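Local coordinates for MtVAO615 (Myceliophthora thermophila, PDB 6F72), which is probably an FAD-dependent oxidoreductase, binding one bicovalently attached FAD per subunit and reacting rapidly with molecular oxygen once reduced, though its substrate is not known, at residues 495-498 / 499-503; 389-392 / 393-397; 170-173 / 174-177; 535-538 / 539-543. All coordinates share one frame; numbering follows the deposited sequence.

Contact 1: residues 495-498 / 499-503; sequences DRYA and AETLQ
Tyr497 O accepts two backbone bonds at once, from Thr501 N at 3.0 Å and from Leu502 N at 2.9 Å, where the helix slips from i to i+4 pairing into a wider turn. The Leu502 bond is the straighter, with an N-H...O angle of 169° against 140° for Thr501. Before this point Glu500 N bonds Arg496 O in the alpha-helical way; after it Gln503 N reaches back five residues to Ala498 O at 2.9 Å. This is a pi-type turn within helix 488-508, a one-residue widening that shifts the side chains beyond it round the axis. The phenol ring of Tyr497 lies along the widened turn: its CG is anti to the backbone N (chi1 169°), which carries the ring forward until Leu502 N sits over one face. CE1 meets the methyl Thr501 CG2 at 3.6 Å, and the other carbon next to CZ, CE2, meets Leu502 CB at 3.8 Å. Phe445 meets the same ring from outside the helix. Replacing the ring with an alanine side chain is likely to strip Leu502 CB and the Thr501 methyl of their aromatic neighbour and Phe445 of its ring partner. On the exposed flank Glu500 folds back beside Arg496, pointing the same way; OE2 touches Arg496 CB at 3.5 Å, while Arg496 NE stays 4.5 Å from OE2, too far for a salt bridge.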
loop_
_atom_site.group_PDB
_atom_site.type_symbol
_atom_site.label_atom_id
_atom_site.label_comp_id
_atom_site.label_asym_id
_atom_site.label_seq_id
_atom_site.Cartn_x
_atom_site.Cartn_y
_atom_site.Cartn_z
ATOM N N ASP A 495 -7.158 -16.499 -6.249
ATOM C CA ASP A 495 -7.669 -15.656 -5.166
ATOM C C ASP A 495 -7.920 -16.471 -3.868
ATOM O O ASP A 495 -7.391 -16.111 -2.793
ATOM C CB ASP A 495 -8.939 -14.924 -5.641
ATOM C CG ASP A 495 -9.114 -13.558 -5.007
ATOM O OD1 ASP A 495 -8.109 -12.963 -4.550
ATOM O OD2 ASP A 495 -10.273 -13.068 -4.996
ATOM N N ARG A 496 -8.699 -17.553 -3.965
ATOM C CA ARG A 496 -8.989 -18.399 -2.799
ATOM C C ARG A 496 -7.765 -19.160 -2.286
ATOM O O ARG A 496 -7.585 -19.297 -1.059
ATOM C CB ARG A 496 -10.168 -19.347 -3.037
ATOM C CG ARG A 496 -11.508 -18.631 -3.230
ATOM C CD ARG A 496 -12.647 -19.613 -3.481
ATOM N NE ARG A 496 -12.299 -20.633 -4.486
ATOM C CZ ARG A 496 -12.529 -20.551 -5.803
ATOM N NH1 ARG A 496 -13.140 -19.503 -6.340
ATOM N NH2 ARG A 496 -12.143 -21.542 -6.585
ATOM N N TYR A 497 -6.921 -19.635 -3.207
ATOM C CA TYR A 497 -5.619 -20.197 -2.839
ATOM C C TYR A 497 -4.811 -19.230 -1.958
ATOM O O TYR A 497 -4.285 -19.641 -0.914
ATOM C CB TYR A 497 -4.790 -20.615 -4.061
ATOM C CG TYR A 497 -3.353 -20.945 -3.700
ATOM C CD1 TYR A 497 -3.020 -22.171 -3.094
ATOM C CD2 TYR A 497 -2.330 -20.021 -3.938
ATOM C CE1 TYR A 497 -1.699 -22.453 -2.735
ATOM C CE2 TYR A 497 -1.015 -20.294 -3.604
ATOM C CZ TYR A 497 -0.702 -21.491 -2.988
ATOM O OH TYR A 497 0.613 -21.730 -2.658
ATOM N N ALA A 498 -4.709 -17.962 -2.368
ATOM C CA ALA A 498 -3.889 -17.019 -1.615
ATOM C C ALA A 498 -4.419 -16.835 -0.177
ATOM O O ALA A 498 -3.661 -16.969 0.776
ATOM C CB ALA A 498 -3.771 -15.686 -2.338
ATOM N N ALA A 499 -5.728 -16.595 -0.062
ATOM C CA ALA A 499 -6.408 -16.328 1.202
ATOM C C ALA A 499 -6.434 -17.510 2.169
ATOM O O ALA A 499 -6.185 -17.324 3.357
ATOM C CB ALA A 499 -7.826 -15.848 0.945
ATOM N N GLU A 500 -6.746 -18.704 1.673
ATOM C CA GLU A 500 -7.063 -19.809 2.563
ATOM C C GLU A 500 -6.023 -20.926 2.624
ATOM O O GLU A 500 -6.109 -21.798 3.491
ATOM C CB GLU A 500 -8.499 -20.313 2.342
ATOM C CG GLU A 500 -8.757 -21.089 1.066
ATOM C CD GLU A 500 -10.147 -20.837 0.509
ATOM O OE1 GLU A 500 -10.829 -19.903 0.969
ATOM O OE2 GLU A 500 -10.564 -21.569 -0.393
ATOM N N THR A 501 -5.018 -20.848 1.755
ATOM C CA THR A 501 -3.928 -21.810 1.735
ATOM C C THR A 501 -2.588 -21.134 1.932
ATOM O O THR A 501 -1.878 -21.466 2.884
ATOM C CB THR A 501 -3.943 -22.706 0.456
ATOM O OG1 THR A 501 -5.186 -23.399 0.390
ATOM C CG2 THR A 501 -2.820 -23.742 0.468
ATOM N N LEU A 502 -2.224 -20.209 1.051
ATOM C CA LEU A 502 -0.896 -19.616 1.134
ATOM C C LEU A 502 -0.699 -18.732 2.391
ATOM O O LEU A 502 0.296 -18.909 3.119
ATOM C CB LEU A 502 -0.511 -18.873 -0.146
ATOM C CG LEU A 502 0.893 -18.251 -0.168
ATOM C CD1 LEU A 502 2.003 -19.280 -0.008
ATOM C CD2 LEU A 502 1.106 -17.462 -1.431
ATOM N N GLN A 503 -1.632 -17.807 2.654
ATOM C CA GLN A 503 -1.526 -16.961 3.839
ATOM C C GLN A 503 -1.500 -17.757 5.168
ATOM O O GLN A 503 -0.601 -17.508 5.974
ATOM C CB GLN A 503 -2.567 -15.817 3.856
ATOM C CG GLN A 503 -2.368 -14.795 4.969
ATOM C CD GLN A 503 -1.099 -13.982 4.817
ATOM O OE1 GLN A 503 -0.997 -13.167 3.910
ATOM N NE2 GLN A 503 -0.125 -14.192 5.715
#

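Contact 2: residues 389-392 / 393-397; sequences TNYY and DHFFT
Asn390 caps the first turn of helix 391-399, its OD1 accepting from Asp393 N at 2.8 Å. As the N-cap residue it turns its CG between its own backbone N and carbonyl carbon (chi1 56°), which brings the amide back over the start of the helix. The capping bond is almost straight, 176° at the hydrogen, though the donor is tilted from the amide carbonyl plane. Asp393 also leans on Asn390, carboxylate and amide planes steeply inclined to each other. Within the helix Phe395 N bonds Tyr391 O and Phe396 N bonds Tyr392 O, while His394 N makes a weak bond to Asn390 O.

The tight part is aromatic. Phe396 brings its CD2–CE2 side over one face of the Tyr392 ring, CE2 lying 3.5 Å from Tyr392 CZ; the planes are inclined at 52°, an oblique pairing, and Tyr392 also borders an N-acetylglucosamine. Tyr391, on the buried side, sets its OH at the edge of the Phe395 ring, and Tyr207 of helix 203-212 meets that Phe395 ring as well. His394 is held through NE2 by Thr354.

The capped end is looser and wetter: exposed Thr389 makes no direct contact with 393-397 and is joined to it through a water. That water accepts from Thr389 N at 2.9 Å and donates to Asp393 OD2 at 2.8 Å.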
loop_
_atom_site.group_PDB
_atom_site.type_symbol
_atom_site.label_atom_id
_atom_site.label_comp_id
_atom_site.label_asym_id
_atom_site.label_seq_id
_atom_site.Cartn_x
_atom_site.Cartn_y
_atom_site.Cartn_z
ATOM N N THR A 389 24.865 10.757 -4.091
ATOM C CA THR A 389 25.000 12.090 -3.486
ATOM C C THR A 389 23.852 12.397 -2.527
ATOM O O THR A 389 24.042 13.063 -1.505
ATOM C CB THR A 389 25.051 13.178 -4.574
ATOM O OG1 THR A 389 25.936 12.756 -5.611
ATOM C CG2 THR A 389 25.547 14.518 -4.011
ATOM N N ASN A 390 22.669 11.891 -2.864
ATOM C CA ASN A 390 21.444 12.173 -2.133
ATOM C C ASN A 390 20.558 10.936 -2.123
ATOM O O ASN A 390 20.890 9.927 -2.758
ATOM C CB ASN A 390 20.729 13.358 -2.785
ATOM C CG ASN A 390 20.443 13.121 -4.247
ATOM O OD1 ASN A 390 19.451 12.490 -4.599
ATOM N ND2 ASN A 390 21.329 13.603 -5.107
ATOM N N TYR A 391 19.432 11.011 -1.418
ATOM C CA TYR A 391 18.497 9.892 -1.353
ATOM C C TYR A 391 17.724 9.650 -2.642
ATOM O O TYR A 391 17.577 8.490 -3.049
ATOM C CB TYR A 391 17.512 10.062 -0.207
ATOM C CG TYR A 391 16.484 8.951 -0.110
ATOM C CD1 TYR A 391 16.871 7.618 0.075
ATOM C CD2 TYR A 391 15.124 9.239 -0.192
ATOM C CE1 TYR A 391 15.928 6.603 0.166
ATOM C CE2 TYR A 391 14.172 8.236 -0.095
ATOM C CZ TYR A 391 14.577 6.924 0.088
ATOM O OH TYR A 391 13.621 5.944 0.186
ATOM N N TYR A 392 17.211 10.728 -3.254
ATOM C CA TYR A 392 16.434 10.663 -4.497
ATOM C C TYR A 392 17.184 9.831 -5.537
ATOM O O TYR A 392 16.630 8.864 -6.067
ATOM C CB TYR A 392 16.110 12.074 -5.023
ATOM C CG TYR A 392 15.100 12.134 -6.173
ATOM C CD1 TYR A 392 15.493 11.875 -7.498
ATOM C CD2 TYR A 392 13.756 12.479 -5.937
ATOM C CE1 TYR A 392 14.578 11.939 -8.547
ATOM C CE2 TYR A 392 12.835 12.542 -6.980
ATOM C CZ TYR A 392 13.251 12.272 -8.283
ATOM O OH TYR A 392 12.352 12.322 -9.324
ATOM N N ASP A 393 18.450 10.185 -5.773
ATOM C CA ASP A 393 19.340 9.449 -6.681
ATOM C C ASP A 393 19.468 7.986 -6.357
ATOM O O ASP A 393 19.375 7.157 -7.261
ATOM C CB ASP A 393 20.731 10.071 -6.710
ATOM C CG ASP A 393 20.772 11.359 -7.490
ATOM O OD1 ASP A 393 19.709 11.825 -7.964
ATOM O OD2 ASP A 393 21.883 11.908 -7.625
ATOM N N HIS A 394 19.690 7.678 -5.074
ATOM C CA HIS A 394 19.762 6.291 -4.593
ATOM C C HIS A 394 18.474 5.532 -4.895
ATOM O O HIS A 394 18.526 4.432 -5.461
ATOM C CB HIS A 394 20.070 6.242 -3.095
ATOM C CG HIS A 394 19.874 4.893 -2.477
ATOM N ND1 HIS A 394 20.850 3.920 -2.493
ATOM C CD2 HIS A 394 18.819 4.359 -1.815
ATOM C CE1 HIS A 394 20.404 2.845 -1.867
ATOM N NE2 HIS A 394 19.174 3.082 -1.450
ATOM N N PHE A 395 17.340 6.129 -4.515
ATOM C CA PHE A 395 16.027 5.534 -4.726
ATOM C C PHE A 395 15.806 5.124 -6.187
ATOM O O PHE A 395 15.456 3.972 -6.462
ATOM C CB PHE A 395 14.905 6.473 -4.262
ATOM C CG PHE A 395 13.554 5.826 -4.265
ATOM C CD1 PHE A 395 12.776 5.808 -5.423
ATOM C CD2 PHE A 395 13.073 5.187 -3.122
ATOM C CE1 PHE A 395 11.537 5.172 -5.440
ATOM C CE2 PHE A 395 11.828 4.564 -3.122
ATOM C CZ PHE A 395 11.063 4.549 -4.290
ATOM N N PHE A 396 16.019 6.065 -7.109
ATOM C CA PHE A 396 15.705 5.818 -8.520
ATOM C C PHE A 396 16.779 5.062 -9.307
ATOM O O PHE A 396 16.486 4.528 -10.385
ATOM C CB PHE A 396 15.202 7.091 -9.228
ATOM C CG PHE A 396 13.803 7.489 -8.817
ATOM C CD1 PHE A 396 12.696 6.711 -9.191
ATOM C CD2 PHE A 396 13.584 8.620 -8.036
ATOM C CE1 PHE A 396 11.405 7.071 -8.805
ATOM C CE2 PHE A 396 12.295 8.981 -7.650
ATOM C CZ PHE A 396 11.205 8.210 -8.035
ATOM N N THR A 397 17.995 4.976 -8.758
ATOM C CA THR A 397 18.997 4.034 -9.268
ATOM C C THR A 397 18.435 2.615 -9.143
ATOM O O THR A 397 18.439 1.858 -10.118
ATOM C CB THR A 397 20.339 4.116 -8.507
ATOM O OG1 THR A 397 20.801 5.466 -8.493
ATOM C CG2 THR A 397 21.405 3.240 -9.174
HETATM O O HOH W 1 24.179 10.493 -6.877
#

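Contact 3: residues 170-173 / 174-177; sequences SLWM and HNLK
A type I beta turn, Met173 to Leu176, takes the chain out of strand 169-172 of the FAD-binding domain, beside the flavin pocket that Met173 helps to line. Across this turn Trp172 meets His174 and Asn175. Its CG lies anti to the backbone N (chi1 -176°), which lays the indole alongside the turning chain, and NE1 comes to 3.1 Å from His174 CB. The imidazole runs in the same direction, planes 24° apart but too far displaced for a true stack; NE2 bonds Asn93. Asn175 ND2, weakly bonded to Asn129, stands over one face of the six-membered ring, 3.3 Å from CZ3, with the amide nearly upright on the indole at 83°. A smaller residue such as alanine at Trp172 would probably open a gap under Asn175 ND2 and beside His174 CB.

The turn is closed by Leu176 N to Met173 O, 3.1 Å, and Met173 CE packs on Leu176 CD1. A water bridges Trp172 O and Asn175 N.

Trp172 and Asn175 border a glycan attached to the protein, while Met173 touches FAD. The His174 N-H, buried over the indole face without a partner in the model, is a polar cost of the turn that the ring contact probably offsets in part.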
loop_
_atom_site.group_PDB
_atom_site.type_symbol
_atom_site.label_atom_id
_atom_site.label_comp_id
_atom_site.label_asym_id
_atom_site.label_seq_id
_atom_site.Cartn_x
_atom_site.Cartn_y
_atom_site.Cartn_z
ATOM N N SER A 170 -17.737 7.927 -5.079
ATOM C CA SER A 170 -16.336 7.879 -4.659
ATOM C C SER A 170 -15.757 9.266 -4.424
ATOM O O SER A 170 -15.918 10.163 -5.251
ATOM C CB SER A 170 -15.479 7.118 -5.677
ATOM O OG SER A 170 -14.088 7.281 -5.418
ATOM N N LEU A 171 -15.079 9.428 -3.287
ATOM C CA LEU A 171 -14.347 10.649 -2.997
ATOM C C LEU A 171 -12.959 10.455 -3.551
ATOM O O LEU A 171 -12.151 9.686 -3.019
ATOM C CB LEU A 171 -14.333 10.958 -1.498
ATOM C CG LEU A 171 -15.717 11.012 -0.851
ATOM C CD1 LEU A 171 -15.625 11.047 0.662
ATOM C CD2 LEU A 171 -16.521 12.188 -1.392
ATOM N N TRP A 172 -12.710 11.132 -4.663
ATOM C CA TRP A 172 -11.483 10.938 -5.409
ATOM C C TRP A 172 -10.517 12.026 -5.003
ATOM O O TRP A 172 -10.721 13.184 -5.334
ATOM C CB TRP A 172 -11.769 10.940 -6.921
ATOM C CG TRP A 172 -10.595 10.659 -7.812
ATOM C CD1 TRP A 172 -9.629 9.721 -7.618
ATOM C CD2 TRP A 172 -10.294 11.285 -9.070
ATOM N NE1 TRP A 172 -8.728 9.731 -8.653
ATOM C CE2 TRP A 172 -9.113 10.675 -9.568
ATOM C CE3 TRP A 172 -10.902 12.305 -9.824
ATOM C CZ2 TRP A 172 -8.518 11.050 -10.786
ATOM C CZ3 TRP A 172 -10.307 12.682 -11.046
ATOM C CH2 TRP A 172 -9.120 12.050 -11.505
ATOM N N MET A 173 -9.462 11.621 -4.302
ATOM C CA MET A 173 -8.539 12.513 -3.594
ATOM C C MET A 173 -7.261 12.782 -4.366
ATOM O O MET A 173 -6.429 13.587 -3.922
ATOM C CB MET A 173 -8.142 11.895 -2.229
ATOM C CG MET A 173 -9.304 11.334 -1.430
ATOM S SD MET A 173 -10.665 12.507 -1.228
ATOM C CE MET A 173 -9.905 13.612 -0.056
ATOM N N HIS A 174 -7.125 12.113 -5.508
ATOM C CA HIS A 174 -5.921 12.113 -6.356
ATOM C C HIS A 174 -5.329 13.477 -6.699
ATOM O O HIS A 174 -4.109 13.605 -6.843
ATOM C CB HIS A 174 -6.225 11.346 -7.660
ATOM C CG HIS A 174 -5.113 11.356 -8.665
ATOM N ND1 HIS A 174 -3.844 10.894 -8.383
ATOM C CD2 HIS A 174 -5.090 11.746 -9.962
ATOM C CE1 HIS A 174 -3.081 11.024 -9.455
ATOM N NE2 HIS A 174 -3.817 11.530 -10.430
ATOM N N ASN A 175 -6.193 14.483 -6.822
ATOM C CA ASN A 175 -5.789 15.784 -7.335
ATOM C C ASN A 175 -5.469 16.805 -6.246
ATOM O O ASN A 175 -5.189 17.950 -6.553
ATOM C CB ASN A 175 -6.851 16.329 -8.269
ATOM C CG ASN A 175 -7.094 15.430 -9.444
ATOM O OD1 ASN A 175 -6.187 15.177 -10.237
ATOM N ND2 ASN A 175 -8.316 14.922 -9.552
ATOM N N LEU A 176 -5.493 16.375 -4.982
ATOM C CA LEU A 176 -5.119 17.244 -3.873
ATOM C C LEU A 176 -3.608 17.145 -3.734
ATOM O O LEU A 176 -3.102 16.361 -2.936
ATOM C CB LEU A 176 -5.874 16.848 -2.594
ATOM C CG LEU A 176 -7.392 17.094 -2.665
ATOM C CD1 LEU A 176 -8.099 16.500 -1.468
ATOM C CD2 LEU A 176 -7.775 18.570 -2.830
ATOM N N LYS A 177 -2.899 17.951 -4.528
ATOM C CA LYS A 177 -1.447 17.806 -4.724
ATOM C C LYS A 177 -0.558 18.871 -4.066
ATOM O O LYS A 177 0.663 18.866 -4.279
ATOM C CB LYS A 177 -1.120 17.745 -6.222
ATOM C CG LYS A 177 -1.754 16.592 -6.990
ATOM C CD LYS A 177 -0.883 15.358 -6.944
ATOM C CE LYS A 177 -1.259 14.382 -8.053
ATOM N NZ LYS A 177 -0.857 13.010 -7.608
HETATM O O HOH W 2 -9.066 15.125 -6.129
#

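Contact 4: residues 535-538 / 539-543; sequences NYAR and LLRVK
The guanidinium of Arg541 lies over the helix turn before it, one face covering Arg538 CA and Ala537 O, each toward the rim of the group. A bend at chi3 (-63°) folds the chain back there, and NH2 touches Arg538 CG at 3.4 Å while NH1 lies near Ala537 CB. The two arginine chains cross at about a right angle; Arg538 runs extended from CG to NE, and its charged end, in a cation-pi contact with Trp276 of helix 272-278, lies away from Arg541, NE 5.1 Å from Arg541 NH2.

Residues 536-543 lie in helix 536-546 of the berberine-like region. Leu539 N bonds Asn535 O at 3.0 Å, Leu540 N bonds Tyr536 O at 2.8 Å, and Arg541 and Val542 continue the i to i+4 pattern. On the buried side Leu539 CD1 rests against Asn535 CB at 3.9 Å, and its side chain also touches Trp276 and Ala277. Leu540 CD1 approaches the Tyr536 ring obliquely and loosely at 4.4 Å from CE2; the Tyr536 hydroxyl bonds Gly559 N.

Buried Leu539 and Val542, facing helix 272-278, contrast with exposed Arg541, which lays its cation over Ala537 O, whose partial negative charge probably suits it.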
loop_
_atom_site.group_PDB
_atom_site.type_symbol
_atom_site.label_atom_id
_atom_site.label_comp_id
_atom_site.label_asym_id
_atom_site.label_seq_id
_atom_site.Cartn_x
_atom_site.Cartn_y
_atom_site.Cartn_z
ATOM N N ASN A 535 -4.955 -3.805 19.764
ATOM C CA ASN A 535 -5.429 -2.438 19.455
ATOM C C ASN A 535 -6.865 -2.318 18.960
ATOM O O ASN A 535 -7.424 -1.223 18.988
ATOM C CB ASN A 535 -4.528 -1.744 18.434
ATOM C CG ASN A 535 -3.265 -1.199 19.045
ATOM O OD1 ASN A 535 -3.187 -0.953 20.258
ATOM N ND2 ASN A 535 -2.258 -0.995 18.202
ATOM N N TYR A 536 -7.448 -3.433 18.517
ATOM C CA TYR A 536 -8.752 -3.415 17.856
ATOM C C TYR A 536 -9.902 -2.816 18.671
ATOM O O TYR A 536 -10.699 -2.055 18.120
ATOM C CB TYR A 536 -9.147 -4.794 17.281
ATOM C CG TYR A 536 -10.251 -4.663 16.258
ATOM C CD1 TYR A 536 -9.951 -4.291 14.945
ATOM C CD2 TYR A 536 -11.595 -4.869 16.608
ATOM C CE1 TYR A 536 -10.950 -4.131 14.002
ATOM C CE2 TYR A 536 -12.606 -4.718 15.666
ATOM C CZ TYR A 536 -12.272 -4.349 14.369
ATOM O OH TYR A 536 -13.250 -4.197 13.408
ATOM N N ALA A 537 -9.982 -3.141 19.962
ATOM C CA ALA A 537 -11.048 -2.604 20.816
ATOM C C ALA A 537 -11.019 -1.069 20.828
ATOM O O ALA A 537 -12.069 -0.430 20.697
ATOM C CB ALA A 537 -10.947 -3.159 22.227
ATOM N N ARG A 538 -9.814 -0.502 20.948
ATOM C CA ARG A 538 -9.637 0.950 21.033
ATOM C C ARG A 538 -9.861 1.618 19.680
ATOM O O ARG A 538 -10.471 2.690 19.615
ATOM C CB ARG A 538 -8.273 1.348 21.597
ATOM C CG ARG A 538 -8.276 2.783 22.102
ATOM C CD ARG A 538 -6.891 3.354 22.314
ATOM N NE ARG A 538 -6.981 4.807 22.375
ATOM C CZ ARG A 538 -5.950 5.642 22.294
ATOM N NH1 ARG A 538 -4.712 5.175 22.152
ATOM N NH2 ARG A 538 -6.163 6.953 22.364
ATOM N N LEU A 539 -9.362 0.979 18.623
ATOM C CA LEU A 539 -9.646 1.389 17.248
ATOM C C LEU A 539 -11.146 1.424 16.980
ATOM O O LEU A 539 -11.639 2.335 16.310
ATOM C CB LEU A 539 -8.910 0.491 16.256
ATOM C CG LEU A 539 -7.395 0.701 16.176
ATOM C CD1 LEU A 539 -6.684 -0.450 15.480
ATOM C CD2 LEU A 539 -7.038 2.029 15.511
ATOM N N LEU A 540 -11.868 0.449 17.518
ATOM C CA LEU A 540 -13.318 0.376 17.372
ATOM C C LEU A 540 -14.041 1.480 18.136
ATOM O O LEU A 540 -15.041 2.026 17.654
ATOM C CB LEU A 540 -13.847 -1.004 17.778
ATOM C CG LEU A 540 -15.303 -1.328 17.442
ATOM C CD1 LEU A 540 -15.545 -1.402 15.926
ATOM C CD2 LEU A 540 -15.692 -2.637 18.111
ATOM N N ARG A 541 -13.545 1.792 19.328
ATOM C CA ARG A 541 -14.038 2.937 20.094
ATOM C C ARG A 541 -13.852 4.265 19.360
ATOM O O ARG A 541 -14.753 5.100 19.389
ATOM C CB ARG A 541 -13.394 2.991 21.467
ATOM C CG ARG A 541 -13.923 1.934 22.423
ATOM C CD ARG A 541 -13.573 2.269 23.864
ATOM N NE ARG A 541 -12.131 2.298 24.112
ATOM C CZ ARG A 541 -11.380 1.233 24.412
ATOM N NH1 ARG A 541 -11.895 0.005 24.489
ATOM N NH2 ARG A 541 -10.085 1.397 24.628
ATOM N N VAL A 542 -12.691 4.463 18.729
ATOM C CA VAL A 542 -12.428 5.684 17.951
ATOM C C VAL A 542 -13.375 5.732 16.734
ATOM O O VAL A 542 -13.979 6.765 16.455
ATOM C CB VAL A 542 -10.949 5.811 17.490
ATOM C CG1 VAL A 542 -10.729 7.096 16.693
ATOM C CG2 VAL A 542 -9.999 5.791 18.678
ATOM N N LYS A 543 -13.505 4.600 16.041
ATOM C CA LYS A 543 -14.423 4.455 14.914
ATOM C C LYS A 543 -15.864 4.818 15.287
ATOM O O LYS A 543 -16.507 5.581 14.562
ATOM C CB LYS A 543 -14.342 3.029 14.326
ATOM C CG LYS A 543 -15.446 2.646 13.338
ATOM C CD LYS A 543 -15.296 3.325 11.986
ATOM C CE LYS A 543 -16.192 2.661 10.956
ATOM N NZ LYS A 543 -16.072 3.404 9.676
#

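The four contacts come along the chain in the order 3, 2, 1, 4. Contact 3 leaves strand 169-172 of the mixed four-stranded sheet in the FAD-binding domain; contact 2 opens helix 391-399, directly after strand 382-388 at one edge of the seven-stranded antiparallel sheet; contact 1 lies in helix 488-508, which touches strand 412-419 at the other edge; contact 4 lies in helix 536-546 of the berberine-like region. They are separate local elements: nearest atoms are about 12 Å apart for contacts 3 and 4, and about 25 Å for contacts 2 and 4. Contact 3 touches the flavin, contact 2 comes near it, and contact 1 lies across the chain's centre from both.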